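Local coordinates for geranyltranstransferase (Methylococcus capsulatus, PDB 3TS7), which probably makes farnesyl diphosphate, the C15 isoprenoid precursor, as a magnesium-dependent prenyl transferase of the FPP/GGPP synthase family, at residues D167-E181 against K253-A265. Numbering follows the deposited sequence.
Sequences DLASVGKKLDLPGLE and KPNYPALLGLSGA
The ring of Tyr256 receives Leu180 over one face: methyl CD2 of Leu180 sits 3.6 Å from the ring centroid and only 3° off the normal, a nearly ideal CH-pi contact. At the ring's edge Leu177 brings CD1 to within 3.9 Å of Tyr256 CE1, while Glu181 lays its methylene CG 3.6 Å from Tyr256 OH, its chain crossing the phenol at about a right angle. Leu180 holds CG trans to its own N (chi1 176°), which turns its fork toward helix 256-260: CD2 covers the ring and CD1 packs toward apolar Pro254 CB, a division of labour that suits a branched leucine. Were Tyr256 an alanine, Leu180 CD2 would probably lose the ring face and keep only its backbone and Leu259 neighbours, with a gap beside Leu177 and Glu181 CG. Tyr256 N is hydrogen-bonded to the Asp230 carboxylate of helix 208-237, and the side chain touches Ile227 there.

Leu259 offers two methyls to the bend before helix 177-201, CD1 3.2 Å from Leu175 O and CD2 against Leu177. Pro254, a compact apolar block without an N-H, lies against Ser170 O and Lys173 O, with CG 3.8 Å from Leu175 CD1. Asn255 is the N-cap of helix 256-260: its OD1 accepts from Ala258 N at 3.0 Å, and its ND2 donates to Lys253 O.

The link from helix 160-168 to helix 177-201 is thus tied to short helix 256-260 in the all-helical isoprenoid synthase fold. Apolar packing probably provides most of the cohesion, at the cost of a buried Leu175 N without a partner; a long salt bridge, Lys253 NZ to Asp167 OD1 at 3.5 Å, and a weak hydrogen bond from Lys253 N to Val171 O add to it.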
loop_
_atom_site.group_PDB
_atom_site.type_symbol
_atom_site.label_atom_id
_atom_site.label_comp_id
_atom_site.label_asym_id
_atom_site.label_seq_id
_atom_site.Cartn_x
_atom_site.Cartn_y
_atom_site.Cartn_z
ATOM N N ASP B 167 -7.778 -2.316 -17.656
ATOM C CA ASP B 167 -8.080 -1.093 -18.398
ATOM C C ASP B 167 -6.997 -0.704 -19.430
ATOM O O ASP B 167 -7.317 -0.300 -20.556
ATOM C CB ASP B 167 -8.311 0.045 -17.407
ATOM C CG ASP B 167 -9.067 1.215 -18.003
ATOM O OD1 ASP B 167 -9.454 1.172 -19.187
ATOM O OD2 ASP B 167 -9.285 2.192 -17.269
ATOM N N LEU B 168 -5.729 -0.826 -19.045
ATOM C CA LEU B 168 -4.618 -0.562 -19.960
ATOM C C LEU B 168 -4.515 -1.610 -21.072
ATOM O O LEU B 168 -4.268 -1.266 -22.220
ATOM C CB LEU B 168 -3.288 -0.443 -19.198
ATOM C CG LEU B 168 -3.185 0.785 -18.286
ATOM C CD1 LEU B 168 -1.853 0.800 -17.550
ATOM C CD2 LEU B 168 -3.407 2.093 -19.055
ATOM N N ALA B 169 -4.738 -2.876 -20.725
ATOM C CA ALA B 169 -4.654 -3.994 -21.669
ATOM C C ALA B 169 -5.814 -4.057 -22.684
ATOM O O ALA B 169 -5.822 -4.911 -23.580
ATOM C CB ALA B 169 -4.542 -5.331 -20.898
ATOM N N SER B 170 -6.791 -3.161 -22.544
ATOM C CA SER B 170 -7.971 -3.175 -23.394
ATOM C C SER B 170 -8.133 -1.880 -24.201
ATOM O O SER B 170 -9.228 -1.581 -24.675
ATOM C CB SER B 170 -9.217 -3.408 -22.539
ATOM O OG SER B 170 -9.718 -2.162 -22.078
ATOM N N VAL B 171 -7.053 -1.115 -24.356
ATOM C CA VAL B 171 -7.135 0.201 -25.012
ATOM C C VAL B 171 -7.478 0.141 -26.505
ATOM O O VAL B 171 -8.113 1.060 -27.032
ATOM C CB VAL B 171 -5.871 1.084 -24.778
ATOM C CG1 VAL B 171 -5.824 1.592 -23.328
ATOM C CG2 VAL B 171 -4.583 0.335 -25.161
ATOM N N GLY B 172 -7.082 -0.933 -27.180
ATOM C CA GLY B 172 -7.445 -1.098 -28.585
ATOM C C GLY B 172 -8.511 -2.153 -28.825
ATOM O O GLY B 172 -8.685 -2.613 -29.953
ATOM N N LYS B 173 -9.240 -2.521 -27.773
ATOM C CA LYS B 173 -10.106 -3.705 -27.809
ATOM C C LYS B 173 -11.609 -3.436 -27.694
ATOM O O LYS B 173 -12.046 -2.365 -27.255
ATOM C CB LYS B 173 -9.675 -4.719 -26.738
ATOM C CG LYS B 173 -8.334 -5.378 -27.011
ATOM C CD LYS B 173 -8.211 -6.692 -26.259
ATOM C CE LYS B 173 -7.046 -7.519 -26.781
ATOM N NZ LYS B 173 -7.075 -8.905 -26.234
ATOM N N LYS B 174 -12.384 -4.432 -28.118
ATOM C CA LYS B 174 -13.836 -4.424 -28.006
ATOM C C LYS B 174 -14.238 -5.530 -27.032
ATOM O O LYS B 174 -14.115 -6.723 -27.334
ATOM C CB LYS B 174 -14.497 -4.614 -29.386
ATOM C CG LYS B 174 -16.032 -4.711 -29.362
ATOM C CD LYS B 174 -16.659 -4.510 -30.744
ATOM C CE LYS B 174 -17.049 -3.050 -30.997
ATOM N NZ LYS B 174 -18.295 -2.642 -30.270
ATOM N N LEU B 175 -14.695 -5.120 -25.855
ATOM C CA LEU B 175 -15.105 -6.055 -24.819
ATOM C C LEU B 175 -16.606 -6.255 -24.897
ATOM O O LEU B 175 -17.323 -5.369 -25.324
ATOM C CB LEU B 175 -14.737 -5.495 -23.441
ATOM C CG LEU B 175 -13.281 -5.116 -23.140
ATOM C CD1 LEU B 175 -13.202 -4.357 -21.820
ATOM C CD2 LEU B 175 -12.407 -6.355 -23.100
ATOM N N ASP B 176 -17.073 -7.423 -24.480
ATOM C CA ASP B 176 -18.493 -7.692 -24.264
ATOM C C ASP B 176 -19.014 -6.907 -23.049
ATOM O O ASP B 176 -18.255 -6.197 -22.383
ATOM C CB ASP B 176 -18.687 -9.188 -24.028
ATOM C CG ASP B 176 -17.751 -9.738 -22.957
ATOM O OD1 ASP B 176 -18.145 -10.682 -22.244
ATOM O OD2 ASP B 176 -16.614 -9.229 -22.822
ATOM N N LEU B 177 -20.310 -7.022 -22.766
ATOM C CA LEU B 177 -20.875 -6.391 -21.567
ATOM C C LEU B 177 -20.305 -6.931 -20.237
ATOM O O LEU B 177 -19.869 -6.120 -19.412
ATOM C CB LEU B 177 -22.419 -6.354 -21.579
ATOM C CG LEU B 177 -23.096 -5.606 -20.405
ATOM C CD1 LEU B 177 -22.710 -4.110 -20.368
ATOM C CD2 LEU B 177 -24.619 -5.778 -20.425
ATOM N N PRO B 178 -20.283 -8.273 -20.031
ATOM C CA PRO B 178 -19.699 -8.762 -18.782
ATOM C C PRO B 178 -18.229 -8.360 -18.625
ATOM O O PRO B 178 -17.788 -8.107 -17.500
ATOM C CB PRO B 178 -19.801 -10.291 -18.908
ATOM C CG PRO B 178 -20.899 -10.522 -19.885
ATOM C CD PRO B 178 -20.800 -9.393 -20.852
ATOM N N GLY B 179 -17.504 -8.293 -19.744
ATOM C CA GLY B 179 -16.093 -7.924 -19.763
ATOM C C GLY B 179 -15.822 -6.478 -19.378
ATOM O O GLY B 179 -14.871 -6.190 -18.634
ATOM N N LEU B 180 -16.643 -5.565 -19.891
ATOM C CA LEU B 180 -16.520 -4.158 -19.549
ATOM C C LEU B 180 -16.966 -3.910 -18.104
ATOM O O LEU B 180 -16.356 -3.108 -17.394
ATOM C CB LEU B 180 -17.303 -3.292 -20.528
ATOM C CG LEU B 180 -17.391 -1.785 -20.301
ATOM C CD1 LEU B 180 -16.008 -1.149 -20.396
ATOM C CD2 LEU B 180 -18.372 -1.138 -21.292
ATOM N N GLU B 181 -18.014 -4.612 -17.675
ATOM C CA GLU B 181 -18.482 -4.519 -16.301
ATOM C C GLU B 181 -17.392 -4.992 -15.316
ATOM O O GLU B 181 -17.079 -4.273 -14.369
ATOM C CB GLU B 181 -19.827 -5.246 -16.110
ATOM C CG GLU B 181 -21.017 -4.461 -16.742
ATOM C CD GLU B 181 -22.408 -5.052 -16.473
ATOM O OE1 GLU B 181 -22.555 -5.942 -15.624
ATOM O OE2 GLU B 181 -23.377 -4.606 -17.117
ATOM N N LYS B 253 -10.950 3.025 -26.788
ATOM C CA LYS B 253 -11.368 2.573 -25.461
ATOM C C LYS B 253 -12.836 2.146 -25.421
ATOM O O LYS B 253 -13.712 2.891 -25.870
ATOM C CB LYS B 253 -11.108 3.653 -24.408
ATOM C CG LYS B 253 -9.837 3.424 -23.604
ATOM C CD LYS B 253 -9.838 4.246 -22.327
ATOM C CE LYS B 253 -8.742 3.786 -21.382
ATOM N NZ LYS B 253 -8.803 4.514 -20.088
ATOM N N PRO B 254 -13.108 0.943 -24.879
ATOM C CA PRO B 254 -14.483 0.432 -24.801
ATOM C C PRO B 254 -15.355 1.218 -23.815
ATOM O O PRO B 254 -14.901 1.600 -22.739
ATOM C CB PRO B 254 -14.305 -1.026 -24.357
ATOM C CG PRO B 254 -12.961 -1.092 -23.729
ATOM C CD PRO B 254 -12.121 -0.023 -24.359
ATOM N N ASN B 255 -16.591 1.489 -24.218
ATOM C CA ASN B 255 -17.530 2.232 -23.394
ATOM C C ASN B 255 -18.930 1.657 -23.557
ATOM O O ASN B 255 -19.187 0.848 -24.467
ATOM C CB ASN B 255 -17.497 3.739 -23.704
ATOM C CG ASN B 255 -17.814 4.053 -25.159
ATOM O OD1 ASN B 255 -18.956 4.339 -25.509
ATOM N ND2 ASN B 255 -16.804 3.988 -26.011
ATOM N N TYR B 256 -19.822 2.061 -22.660
ATOM C CA TYR B 256 -21.168 1.509 -22.623
ATOM C C TYR B 256 -22.063 1.897 -23.817
ATOM O O TYR B 256 -22.733 1.019 -24.363
ATOM C CB TYR B 256 -21.849 1.809 -21.278
ATOM C CG TYR B 256 -21.275 1.049 -20.098
ATOM C CD1 TYR B 256 -21.738 -0.233 -19.784
ATOM C CD2 TYR B 256 -20.268 1.613 -19.294
ATOM C CE1 TYR B 256 -21.213 -0.949 -18.698
ATOM C CE2 TYR B 256 -19.733 0.903 -18.192
ATOM C CZ TYR B 256 -20.225 -0.373 -17.903
ATOM O OH TYR B 256 -19.741 -1.088 -16.827
ATOM N N PRO B 257 -22.097 3.196 -24.218
ATOM C CA PRO B 257 -22.953 3.473 -25.382
ATOM C C PRO B 257 -22.421 2.901 -26.703
ATOM O O PRO B 257 -23.221 2.575 -27.570
ATOM C CB PRO B 257 -22.990 5.005 -25.447
ATOM C CG PRO B 257 -22.547 5.468 -24.085
ATOM C CD PRO B 257 -21.565 4.448 -23.646
ATOM N N ALA B 258 -21.103 2.777 -26.857
ATOM C CA ALA B 258 -20.541 2.128 -28.059
ATOM C C ALA B 258 -20.966 0.668 -28.136
ATOM O O ALA B 258 -21.340 0.179 -29.194
ATOM C CB ALA B 258 -19.020 2.245 -28.110
ATOM N N LEU B 259 -20.943 -0.007 -26.996
ATOM C CA LEU B 259 -21.323 -1.398 -26.900
ATOM C C LEU B 259 -22.837 -1.656 -27.006
ATOM O O LEU B 259 -23.265 -2.649 -27.604
ATOM C CB LEU B 259 -20.825 -1.919 -25.563
ATOM C CG LEU B 259 -20.866 -3.407 -25.309
ATOM C CD1 LEU B 259 -20.080 -4.074 -26.404
ATOM C CD2 LEU B 259 -20.231 -3.646 -23.952
ATOM N N LEU B 260 -23.644 -0.782 -26.411
ATOM C CA LEU B 260 -25.066 -1.091 -26.247
ATOM C C LEU B 260 -25.992 -0.163 -27.014
ATOM O O LEU B 260 -27.187 -0.415 -27.077
ATOM C CB LEU B 260 -25.452 -1.068 -24.761
ATOM C CG LEU B 260 -24.718 -1.993 -23.792
ATOM C CD1 LEU B 260 -24.862 -1.480 -22.364
ATOM C CD2 LEU B 260 -25.217 -3.425 -23.907
ATOM N N GLY B 261 -25.444 0.908 -27.584
ATOM C CA GLY B 261 -26.268 2.027 -28.033
ATOM C C GLY B 261 -26.535 2.946 -26.854
ATOM O O GLY B 261 -26.462 2.518 -25.691
ATOM N N LEU B 262 -26.838 4.208 -27.152
ATOM C CA LEU B 262 -27.114 5.204 -26.123
ATOM C C LEU B 262 -28.342 4.849 -25.261
ATOM O O LEU B 262 -28.283 4.965 -24.037
ATOM C CB LEU B 262 -27.239 6.602 -26.739
ATOM C CG LEU B 262 -27.494 7.810 -25.822
ATOM C CD1 LEU B 262 -26.312 8.098 -24.887
ATOM C CD2 LEU B 262 -27.830 9.041 -26.647
ATOM N N SER B 263 -29.424 4.388 -25.894
ATOM C CA SER B 263 -30.639 3.971 -25.175
ATOM C C SER B 263 -30.410 2.726 -24.318
ATOM O O SER B 263 -30.931 2.626 -23.207
ATOM C CB SER B 263 -31.796 3.685 -26.144
ATOM O OG SER B 263 -31.464 4.078 -27.459
ATOM N N GLY B 264 -29.653 1.767 -24.846
ATOM C CA GLY B 264 -29.272 0.586 -24.074
ATOM C C GLY B 264 -28.400 0.924 -22.860
ATOM O O GLY B 264 -28.552 0.320 -21.805
ATOM N N ALA B 265 -27.481 1.873 -23.030
ATOM C CA ALA B 265 -26.638 2.371 -21.937
ATOM C C ALA B 265 -27.473 3.106 -20.889
ATOM O O ALA B 265 -27.363 2.825 -19.697
ATOM C CB ALA B 265 -25.547 3.278 -22.475
#